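Local coordinates for putative ketosteroid isomerase (Parabacteroides distasonis ATCC 8503, PDB 3KE7), which is of unproven function but, as a SnoaL-like member of the NTF2 clan, probably binds a small molecule in its pocket, perhaps as a ketosteroid isomerase, at residues Q86-N94 with W106-R114; V36-D47 with E55-Y64. One frame throughout, in Å; residues are numbered along the deposited sequence. Where two conformers were deposited one is given.

Overall arrangement
Both contacts belong to one SnoaL-like domain of the NTF2 clan, their centres about 15 Å apart. Contact 1 joins the two long hairpin strands of the curved sheet; contact 2 lays the helix holding 57-64 against strand 43-46, which is separated from strand 102-114 by strand 120-129. The two meet where R113 NH2 lies 2.8 Å from D42 OD1 in a salt bridge; its second carboxylate partner is D40. On the opposite face of the sheet the Y112 hydroxyl packs on L38. Toward the other end, both approach the bound bicine: W106 of contact 1 lines its pocket, and the side chain of Y64 in contact 2 comes within about 4 Å of it.

Contact 1: Q86-N94 with W106-R114; sequences QNIAVLTFN and WNCTEVYRR. With BCN (bicine), chain F.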
loop_
_atom_site.group_PDB
_atom_site.type_symbol
_atom_site.label_atom_id
_atom_site.label_comp_id
_atom_site.label_asym_id
_atom_site.label_seq_id
_atom_site.Cartn_x
_atom_site.Cartn_y
_atom_site.Cartn_z
ATOM N N GLN B 86 14.050 -6.213 5.415
ATOM C CA GLN B 86 15.350 -5.694 5.072
ATOM C C GLN B 86 15.286 -4.150 5.125
ATOM O O GLN B 86 15.005 -3.571 6.229
ATOM C CB GLN B 86 15.845 -6.300 3.714
ATOM C CG GLN B 86 16.004 -7.868 3.775
ATOM C CD GLN B 86 16.415 -8.532 2.454
ATOM O OE1 GLN B 86 16.807 -7.873 1.512
ATOM N NE2 GLN B 86 16.343 -9.862 2.411
ATOM N N ASN B 87 15.397 -3.489 3.967
ATOM C CA ASN B 87 15.398 -2.037 3.929
ATOM C C ASN B 87 14.000 -1.405 3.706
ATOM O O ASN B 87 13.912 -0.236 3.356
ATOM C CB ASN B 87 16.377 -1.533 2.865
ATOM C CG ASN B 87 15.941 -1.824 1.423
ATOM O OD1 ASN B 87 15.156 -2.738 1.132
ATOM N ND2 ASN B 87 16.475 -0.991 0.482
ATOM N N ILE B 88 12.943 -2.189 3.910
ATOM C CA ILE B 88 11.558 -1.724 3.739
ATOM C C ILE B 88 10.766 -1.945 5.033
ATOM O O ILE B 88 10.927 -2.965 5.746
ATOM C CB ILE B 88 10.870 -2.503 2.631
ATOM C CG1 ILE B 88 11.442 -2.078 1.273
ATOM C CG2 ILE B 88 9.349 -2.307 2.650
ATOM C CD1 ILE B 88 11.010 -0.696 0.794
ATOM N N ALA B 89 9.931 -0.957 5.362
ATOM C CA ALA B 89 8.952 -1.114 6.430
ATOM C C ALA B 89 7.610 -0.748 5.852
ATOM O O ALA B 89 7.442 0.358 5.321
ATOM C CB ALA B 89 9.252 -0.179 7.551
ATOM N N VAL B 90 6.658 -1.666 5.942
ATOM C CA VAL B 90 5.279 -1.415 5.492
ATOM C C VAL B 90 4.443 -1.107 6.718
ATOM O O VAL B 90 4.292 -1.978 7.585
ATOM C CB VAL B 90 4.670 -2.636 4.752
ATOM C CG1 VAL B 90 3.249 -2.300 4.192
ATOM C CG2 VAL B 90 5.583 -3.048 3.591
ATOM N N LEU B 91 3.954 0.129 6.817
ATOM C CA LEU B 91 3.091 0.571 7.923
ATOM C C LEU B 91 1.654 0.611 7.462
ATOM O O LEU B 91 1.313 1.282 6.481
ATOM C CB LEU B 91 3.533 1.947 8.413
ATOM C CG LEU B 91 2.567 2.647 9.360
ATOM C CD1 LEU B 91 2.401 1.877 10.700
ATOM C CD2 LEU B 91 3.025 4.104 9.588
ATOM N N THR B 92 0.812 -0.118 8.142
ATOM C CA THR B 92 -0.625 -0.109 7.842
ATOM C C THR B 92 -1.386 0.268 9.109
ATOM O O THR B 92 -1.031 -0.144 10.233
ATOM C CB THR B 92 -1.139 -1.457 7.297
ATOM O OG1 THR B 92 -0.743 -2.494 8.183
ATOM C CG2 THR B 92 -0.530 -1.739 5.906
ATOM N N PHE B 93 -2.450 1.050 8.957
ATOM C CA PHE B 93 -3.241 1.455 10.086
ATOM C C PHE B 93 -4.586 2.013 9.610
ATOM O O PHE B 93 -4.767 2.322 8.411
ATOM C CB PHE B 93 -2.497 2.503 10.950
ATOM C CG PHE B 93 -2.098 3.789 10.232
ATOM C CD1 PHE B 93 -0.907 3.855 9.536
ATOM C CD2 PHE B 93 -2.877 4.945 10.329
ATOM C CE1 PHE B 93 -0.525 5.028 8.882
ATOM C CE2 PHE B 93 -2.494 6.126 9.706
ATOM C CZ PHE B 93 -1.310 6.139 8.955
ATOM N N ASN B 94 -5.479 2.174 10.580
ATOM C CA ASN B 94 -6.663 2.952 10.410
ATOM C C ASN B 94 -6.484 4.224 11.221
ATOM O O ASN B 94 -5.707 4.227 12.201
ATOM C CB ASN B 94 -7.900 2.141 10.813
ATOM C CG ASN B 94 -8.244 1.122 9.771
ATOM O OD1 ASN B 94 -7.839 -0.034 9.854
ATOM N ND2 ASN B 94 -8.867 1.598 8.688
ATOM N N TRP B 106 -10.155 6.764 8.174
ATOM C CA TRP B 106 -9.235 6.458 7.102
ATOM C C TRP B 106 -8.594 5.074 7.238
ATOM O O TRP B 106 -8.411 4.570 8.317
ATOM C CB TRP B 106 -8.061 7.451 7.122
ATOM C CG TRP B 106 -8.375 8.892 6.903
ATOM C CD1 TRP B 106 -8.613 9.834 7.874
ATOM C CD2 TRP B 106 -8.429 9.585 5.651
ATOM N NE1 TRP B 106 -8.817 11.067 7.303
ATOM C CE2 TRP B 106 -8.693 10.947 5.939
ATOM C CE3 TRP B 106 -8.238 9.203 4.319
ATOM C CZ2 TRP B 106 -8.806 11.916 4.938
ATOM C CZ3 TRP B 106 -8.357 10.176 3.329
ATOM C CH2 TRP B 106 -8.632 11.512 3.650
ATOM N N ASN B 107 -8.277 4.525 6.069
ATOM C CA ASN B 107 -7.356 3.405 5.862
ATOM C C ASN B 107 -6.038 4.028 5.345
ATOM O O ASN B 107 -6.060 4.969 4.540
ATOM C CB ASN B 107 -7.865 2.512 4.741
ATOM C CG ASN B 107 -9.228 1.941 4.991
ATOM O OD1 ASN B 107 -9.468 1.283 6.013
ATOM N ND2 ASN B 107 -10.132 2.121 4.015
ATOM N N CYS B 108 -4.911 3.476 5.760
ATOM C CA CYS B 108 -3.628 3.935 5.268
ATOM C C CYS B 108 -2.583 2.837 5.143
ATOM O O CYS B 108 -2.375 2.057 6.096
ATOM C CB CYS B 108 -3.076 5.042 6.160
ATOM S SG CYS B 108 -1.564 5.841 5.497
ATOM N N THR B 109 -1.912 2.828 3.994
ATOM C CA THR B 109 -0.707 2.067 3.797
ATOM C C THR B 109 0.430 3.032 3.464
ATOM O O THR B 109 0.342 3.771 2.461
ATOM C CB THR B 109 -0.832 1.085 2.660
ATOM O OG1 THR B 109 -1.956 0.244 2.884
ATOM C CG2 THR B 109 0.465 0.236 2.495
ATOM N N GLU B 110 1.502 2.992 4.224
ATOM C CA GLU B 110 2.721 3.716 3.932
ATOM C C GLU B 110 3.820 2.679 3.718
ATOM O O GLU B 110 3.898 1.685 4.484
ATOM C CB GLU B 110 3.161 4.634 5.097
ATOM C CG GLU B 110 2.176 5.618 5.567
ATOM C CD GLU B 110 2.112 6.856 4.706
ATOM O OE1 GLU B 110 2.625 6.812 3.578
ATOM O OE2 GLU B 110 1.549 7.902 5.174
ATOM N N VAL B 111 4.642 2.856 2.687
ATOM C CA VAL B 111 5.839 2.042 2.547
ATOM C C VAL B 111 7.043 2.987 2.726
ATOM O O VAL B 111 7.187 3.942 1.991
ATOM C CB VAL B 111 5.934 1.350 1.224
ATOM C CG1 VAL B 111 7.215 0.493 1.207
ATOM C CG2 VAL B 111 4.692 0.450 0.982
ATOM N N TYR B 112 7.892 2.686 3.729
ATOM C CA TYR B 112 9.116 3.405 4.020
ATOM C C TYR B 112 10.314 2.569 3.588
ATOM O O TYR B 112 10.298 1.324 3.707
ATOM C CB TYR B 112 9.267 3.643 5.538
ATOM C CG TYR B 112 8.405 4.728 6.164
ATOM C CD1 TYR B 112 7.067 4.532 6.401
ATOM C CD2 TYR B 112 8.974 5.924 6.575
ATOM C CE1 TYR B 112 6.302 5.465 7.059
ATOM C CE2 TYR B 112 8.218 6.897 7.193
ATOM C CZ TYR B 112 6.876 6.662 7.432
ATOM O OH TYR B 112 6.116 7.627 8.098
ATOM N N ARG B 113 11.327 3.233 3.053
ATOM C CA ARG B 113 12.544 2.618 2.614
ATOM C C ARG B 113 13.700 3.279 3.312
ATOM O O ARG B 113 13.762 4.510 3.357
ATOM C CB ARG B 113 12.715 2.733 1.081
ATOM C CG ARG B 113 14.042 2.103 0.529
ATOM C CD ARG B 113 14.171 2.203 -0.984
ATOM N NE ARG B 113 14.147 3.597 -1.375
ATOM C CZ ARG B 113 13.571 4.098 -2.484
ATOM N NH1 ARG B 113 12.960 3.317 -3.384
ATOM N NH2 ARG B 113 13.577 5.415 -2.686
ATOM N N ARG B 114 14.603 2.465 3.848
ATOM C CA ARG B 114 15.774 2.970 4.526
ATOM C C ARG B 114 16.816 3.279 3.463
ATOM O O ARG B 114 17.191 2.388 2.704
ATOM C CB ARG B 114 16.298 1.929 5.523
ATOM C CG ARG B 114 17.491 2.471 6.371
ATOM C CD ARG B 114 17.914 1.457 7.428
ATOM N NE ARG B 114 18.279 0.216 6.777
ATOM C CZ ARG B 114 18.044 -1.008 7.254
ATOM N NH1 ARG B 114 17.462 -1.196 8.451
ATOM N NH2 ARG B 114 18.389 -2.057 6.519
HETATM N N1 BCN F . -4.589 13.221 5.324
HETATM C C1 BCN F . -4.937 13.615 3.952
HETATM C C2 BCN F . -6.110 14.612 3.961
HETATM O O21 BCN F . -6.683 14.915 2.893
HETATM O O22 BCN F . -6.467 15.099 5.055
HETATM C C3 BCN F . -3.140 12.994 5.456
HETATM C C4 BCN F . -2.402 14.319 5.648
HETATM O O4 BCN F . -3.097 15.009 6.699
HETATM C C5 BCN F . -5.309 11.997 5.632
HETATM C C6 BCN F . -5.412 11.821 7.125
HETATM O O6 BCN F . -5.863 13.055 7.745
#
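The antiparallel beta hairpin of strands 88-99 and 102-114, part of the curved sheet of the NTF2-like fold, is held here by regular backbone hydrogen bonds. A89 faces Y112, L91 faces E110 and F93 faces C108 as hydrogen-bonded pairs, and N87 O takes the amide of R114 at the open end. On the helix side of the sheet, F93 and C108 make the closest side-chain contact. With CG set between its backbone N and carbonyl carbon (chi1 59°), the F93 ring swings across to the neighbouring strand, and C108 CB sits over its face, 3.7 Å from the centroid, as a CH-pi contact. The sulfur approaches more obliquely, SG lying 3.5 Å from CZ. Further along, A89 CB and Y112 CB pack at 4.3 Å. Helix 15-28 covers this face through I19 and E23; E23 also receives the Y112 hydroxyl, while E110 OE1 bonds to T125.

The other face carries I88, V90, T92, T109 and V111. I88 CG2 meets V111 CG1 at 3.8 Å, and T92 and T109 run alongside each other. T109 OG1 turns to Q124 and H126 of the second subunit, so this side of the hairpin faces the dimer partner.

At the other end, W106 belongs to the bicine pocket, its indole laid with one face against the ligand: NE1 is 3.5 Å from C6 of bicine. W127 meets the same indole edge-to-face. The neighbouring N94 amide ties two residues of the opposite strand together. Its ND2 donates to N107 OD1 at 2.8 Å, nearly in its own amide plane although the two amide planes are 75° apart, and gives a second bond, 3.0 Å long, to W106 O.

Contact 2: V36-D47 with E55-Y64; sequences VELSDTDVIYFD and EGLEQLRTYY
V36 and V43 pack on L57 and L60, and Y45 on L60, in the apolar part of the interface between 36-47 and the helix 57-64. V36 is a knob among L57, L60, R61 and Y64, with CG2 3.4 Å from Y64 CG. L60 CD1 touches the Y45 ring at CD2 (3.5 Å), reached because Y45 CG stands anti to its backbone N (chi1 176°). The Y45 and Y63 rings meet obliquely, planes 57° apart.

Polar bonds converge on D47 OD2, which accepts from Y63 OH on its syn lone pair (2.6 Å) and from Y45 OH on the anti side (2.7 Å). A water bridges Y45 OH to Y64 OH. A phenylalanine in place of Y45 would probably leave D47 OD2 with one hydroxyl fewer and break this water bridge.

Backbone bonds tie the start of the helix: G56 N, at the N-cap position, donates to V43 O at 2.8 Å, and L57 N to T41 O.

The helix lies over strand 43-46 and the edge strand 54-55, L60 and Y63 also touching I54. Helix 34-38 flanks it through V36, and strand 120-129 continues the sheet on the other side of 43-46, I44 bonding by its backbone to I123 and T125.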
loop_
_atom_site.group_PDB
_atom_site.type_symbol
_atom_site.label_atom_id
_atom_site.label_comp_id
_atom_site.label_asym_id
_atom_site.label_seq_id
_atom_site.Cartn_x
_atom_site.Cartn_y
_atom_site.Cartn_z
ATOM N N VAL B 36 5.897 15.675 2.536
ATOM C CA VAL B 36 6.720 15.827 1.357
ATOM C C VAL B 36 8.196 15.698 1.747
ATOM O O VAL B 36 8.967 14.995 1.105
ATOM C CB VAL B 36 6.459 17.167 0.661
ATOM C CG1 VAL B 36 7.394 17.352 -0.569
ATOM C CG2 VAL B 36 4.979 17.269 0.245
ATOM N N GLU B 37 8.549 16.319 2.865
ATOM C CA GLU B 37 9.909 16.197 3.389
ATOM C C GLU B 37 10.287 14.757 3.765
ATOM O O GLU B 37 11.455 14.347 3.576
ATOM C CB GLU B 37 10.064 17.112 4.589
ATOM C CG GLU B 37 9.811 18.598 4.238
ATOM N N LEU B 38 9.311 13.978 4.201
ATOM C CA LEU B 38 9.531 12.623 4.620
ATOM C C LEU B 38 9.511 11.644 3.444
ATOM O O LEU B 38 9.856 10.473 3.599
ATOM C CB LEU B 38 8.445 12.233 5.612
ATOM C CG LEU B 38 8.480 10.916 6.359
ATOM C CD1 LEU B 38 9.822 10.658 6.978
ATOM C CD2 LEU B 38 7.396 10.892 7.413
ATOM N N SER B 39 9.116 12.107 2.258
ATOM C CA SER B 39 8.999 11.231 1.079
ATOM C C SER B 39 10.230 11.295 0.175
ATOM O O SER B 39 10.911 12.317 0.095
ATOM C CB SER B 39 7.735 11.620 0.265
ATOM O OG SER B 39 6.537 11.378 0.986
ATOM N N ASP B 40 10.469 10.190 -0.551
ATOM C CA ASP B 40 11.563 10.093 -1.480
ATOM C C ASP B 40 11.173 10.488 -2.903
ATOM O O ASP B 40 10.016 10.651 -3.273
ATOM C CB ASP B 40 12.163 8.689 -1.481
ATOM C CG ASP B 40 13.647 8.691 -1.390
ATOM O OD1 ASP B 40 14.268 9.707 -1.859
ATOM O OD2 ASP B 40 14.215 7.664 -0.906
ATOM N N THR B 41 12.199 10.637 -3.733
ATOM C CA THR B 41 12.014 11.128 -5.092
ATOM C C THR B 41 11.055 10.291 -5.947
ATOM O O THR B 41 10.396 10.842 -6.820
ATOM C CB THR B 41 13.357 11.311 -5.848
ATOM O OG1 THR B 41 14.080 10.060 -5.902
ATOM C CG2 THR B 41 14.178 12.390 -5.178
ATOM N N ASP B 42 10.988 8.994 -5.673
ATOM C CA ASP B 42 10.198 8.024 -6.443
ATOM C C ASP B 42 8.864 7.716 -5.799
ATOM O O ASP B 42 8.217 6.716 -6.159
ATOM C CB ASP B 42 11.017 6.755 -6.663
ATOM C CG ASP B 42 11.414 6.084 -5.385
ATOM O OD1 ASP B 42 11.785 6.768 -4.370
ATOM O OD2 ASP B 42 11.431 4.813 -5.401
ATOM N N VAL B 43 8.385 8.590 -4.934
ATOM C CA VAL B 43 7.167 8.316 -4.206
ATOM C C VAL B 43 5.948 8.200 -5.145
ATOM O O VAL B 43 5.821 8.926 -6.118
ATOM C CB VAL B 43 6.951 9.408 -3.134
ATOM C CG1 VAL B 43 6.708 10.825 -3.813
ATOM C CG2 VAL B 43 5.820 9.045 -2.190
ATOM N N ILE B 44 5.068 7.279 -4.803
ATOM C CA ILE B 44 3.789 7.095 -5.436
ATOM C C ILE B 44 2.752 7.376 -4.355
ATOM O O ILE B 44 2.849 6.888 -3.247
ATOM C CB ILE B 44 3.621 5.643 -5.963
ATOM C CG1 ILE B 44 4.713 5.257 -6.951
ATOM C CG2 ILE B 44 2.220 5.423 -6.548
ATOM C CD1 ILE B 44 4.752 6.046 -8.152
ATOM N N TYR B 45 1.693 8.087 -4.704
ATOM C CA TYR B 45 0.676 8.511 -3.735
ATOM C C TYR B 45 -0.748 8.423 -4.295
ATOM O O TYR B 45 -1.026 8.803 -5.449
ATOM C CB TYR B 45 0.955 9.996 -3.384
ATOM C CG TYR B 45 -0.051 10.678 -2.464
ATOM C CD1 TYR B 45 -1.219 11.181 -2.973
ATOM C CD2 TYR B 45 0.206 10.876 -1.078
ATOM C CE1 TYR B 45 -2.133 11.794 -2.183
ATOM C CE2 TYR B 45 -0.697 11.507 -0.286
ATOM C CZ TYR B 45 -1.902 11.940 -0.846
ATOM O OH TYR B 45 -2.831 12.594 -0.039
ATOM N N PHE B 46 -1.650 7.885 -3.467
ATOM C CA PHE B 46 -3.065 7.856 -3.714
ATOM C C PHE B 46 -3.827 8.500 -2.558
ATOM O O PHE B 46 -3.485 8.321 -1.395
ATOM C CB PHE B 46 -3.634 6.422 -3.734
ATOM C CG PHE B 46 -3.086 5.477 -4.759
ATOM C CD1 PHE B 46 -3.676 5.338 -6.019
ATOM C CD2 PHE B 46 -2.062 4.606 -4.443
ATOM C CE1 PHE B 46 -3.254 4.343 -6.923
ATOM C CE2 PHE B 46 -1.653 3.632 -5.403
ATOM C CZ PHE B 46 -2.257 3.507 -6.589
ATOM N N ASP B 47 -4.934 9.161 -2.900
ATOM C CA ASP B 47 -5.915 9.559 -1.898
ATOM C C ASP B 47 -7.262 9.651 -2.607
ATOM O O ASP B 47 -7.322 9.523 -3.808
ATOM C CB ASP B 47 -5.554 10.822 -1.074
ATOM C CG ASP B 47 -5.730 12.131 -1.810
ATOM O OD1 ASP B 47 -6.562 12.269 -2.738
ATOM O OD2 ASP B 47 -5.080 13.136 -1.348
ATOM N N GLU B 55 2.775 10.464 -9.064
ATOM C CA GLU B 55 4.091 9.812 -9.275
ATOM C C GLU B 55 5.191 10.819 -9.225
ATOM O O GLU B 55 5.301 11.735 -10.094
ATOM C CB GLU B 55 4.134 9.117 -10.602
ATOM C CG GLU B 55 3.105 8.073 -10.701
ATOM C CD GLU B 55 3.044 7.401 -12.035
ATOM O OE1 GLU B 55 4.124 7.210 -12.690
ATOM O OE2 GLU B 55 1.886 7.016 -12.402
ATOM N N GLY B 56 6.082 10.607 -8.291
ATOM C CA GLY B 56 7.241 11.437 -8.122
ATOM C C GLY B 56 7.070 12.531 -7.101
ATOM O O GLY B 56 5.994 13.075 -6.923
ATOM N N LEU B 57 8.174 12.874 -6.457
ATOM C CA LEU B 57 8.159 13.859 -5.443
ATOM C C LEU B 57 7.766 15.212 -5.940
ATOM O O LEU B 57 7.151 15.979 -5.194
ATOM C CB LEU B 57 9.524 13.923 -4.792
ATOM C CG LEU B 57 9.648 14.744 -3.510
ATOM C CD1 LEU B 57 8.755 14.216 -2.425
ATOM C CD2 LEU B 57 11.156 14.687 -3.035
ATOM N N GLU B 58 8.109 15.592 -7.170
ATOM C CA GLU B 58 7.728 16.906 -7.632
ATOM C C GLU B 58 6.213 17.053 -7.781
ATOM O O GLU B 58 5.654 18.090 -7.438
ATOM C CB GLU B 58 8.500 17.302 -8.897
ATOM C CG GLU B 58 9.984 17.460 -8.600
ATOM C CD GLU B 58 10.226 18.271 -7.300
ATOM O OE1 GLU B 58 9.723 19.409 -7.200
ATOM O OE2 GLU B 58 10.875 17.756 -6.363
ATOM N N GLN B 59 5.551 16.003 -8.257
ATOM C CA GLN B 59 4.079 15.985 -8.337
ATOM C C GLN B 59 3.472 16.019 -6.951
ATOM O O GLN B 59 2.475 16.717 -6.716
ATOM C CB GLN B 59 3.541 14.760 -9.048
ATOM C CG GLN B 59 3.480 14.862 -10.545
ATOM C CD GLN B 59 2.840 13.644 -11.182
ATOM O OE1 GLN B 59 2.196 12.824 -10.508
ATOM N NE2 GLN B 59 3.018 13.506 -12.492
ATOM N N LEU B 60 4.047 15.241 -6.038
ATOM C CA LEU B 60 3.567 15.217 -4.658
ATOM C C LEU B 60 3.667 16.629 -4.045
ATOM O O LEU B 60 2.756 17.098 -3.380
ATOM C CB LEU B 60 4.337 14.205 -3.816
ATOM C CG LEU B 60 3.724 14.004 -2.426
ATOM C CD1 LEU B 60 2.374 13.256 -2.491
ATOM C CD2 LEU B 60 4.727 13.279 -1.528
ATOM N N ARG B 61 4.811 17.268 -4.217
ATOM C CA ARG B 61 5.066 18.614 -3.718
ATOM C C ARG B 61 4.039 19.592 -4.254
ATOM O O ARG B 61 3.446 20.334 -3.482
ATOM C CB ARG B 61 6.487 19.049 -4.058
ATOM C CG ARG B 61 6.788 20.416 -3.508
ATOM C CD ARG B 61 8.104 20.978 -4.063
ATOM N NE ARG B 61 9.125 19.950 -4.141
ATOM C CZ ARG B 61 9.834 19.497 -3.119
ATOM N NH1 ARG B 61 9.660 19.992 -1.888
ATOM N NH2 ARG B 61 10.740 18.533 -3.333
ATOM N N THR B 62 3.804 19.591 -5.545
ATOM C CA THR B 62 2.799 20.457 -6.156
ATOM C C THR B 62 1.417 20.255 -5.559
ATOM O O THR B 62 0.703 21.214 -5.263
ATOM C CB THR B 62 2.779 20.214 -7.681
ATOM O OG1 THR B 62 4.083 20.534 -8.178
ATOM C CG2 THR B 62 1.707 21.093 -8.377
ATOM N N TYR B 63 1.033 18.999 -5.343
ATOM C CA TYR B 63 -0.252 18.684 -4.739
ATOM C C TYR B 63 -0.342 19.229 -3.289
ATOM O O TYR B 63 -1.306 19.907 -2.901
ATOM C CB TYR B 63 -0.441 17.167 -4.748
ATOM C CG TYR B 63 -1.734 16.695 -4.175
ATOM C CD1 TYR B 63 -2.932 17.081 -4.730
ATOM C CD2 TYR B 63 -1.763 15.830 -3.084
ATOM C CE1 TYR B 63 -4.130 16.637 -4.207
ATOM C CE2 TYR B 63 -2.941 15.343 -2.592
ATOM C CZ TYR B 63 -4.128 15.780 -3.145
ATOM O OH TYR B 63 -5.367 15.365 -2.646
ATOM N N TYR B 64 0.693 18.954 -2.504
ATOM C CA TYR B 64 0.715 19.373 -1.115
ATOM C C TYR B 64 0.782 20.885 -0.939
ATOM O O TYR B 64 0.268 21.434 0.046
ATOM C CB TYR B 64 1.911 18.707 -0.369
ATOM C CG TYR B 64 1.559 17.453 0.343
ATOM C CD1 TYR B 64 1.415 16.271 -0.311
ATOM C CD2 TYR B 64 1.380 17.473 1.702
ATOM C CE1 TYR B 64 1.106 15.106 0.359
ATOM C CE2 TYR B 64 1.045 16.325 2.403
ATOM C CZ TYR B 64 0.920 15.144 1.732
ATOM O OH TYR B 64 0.565 14.021 2.486
HETATM O O HOH W 1 -2.222 13.720 2.459
#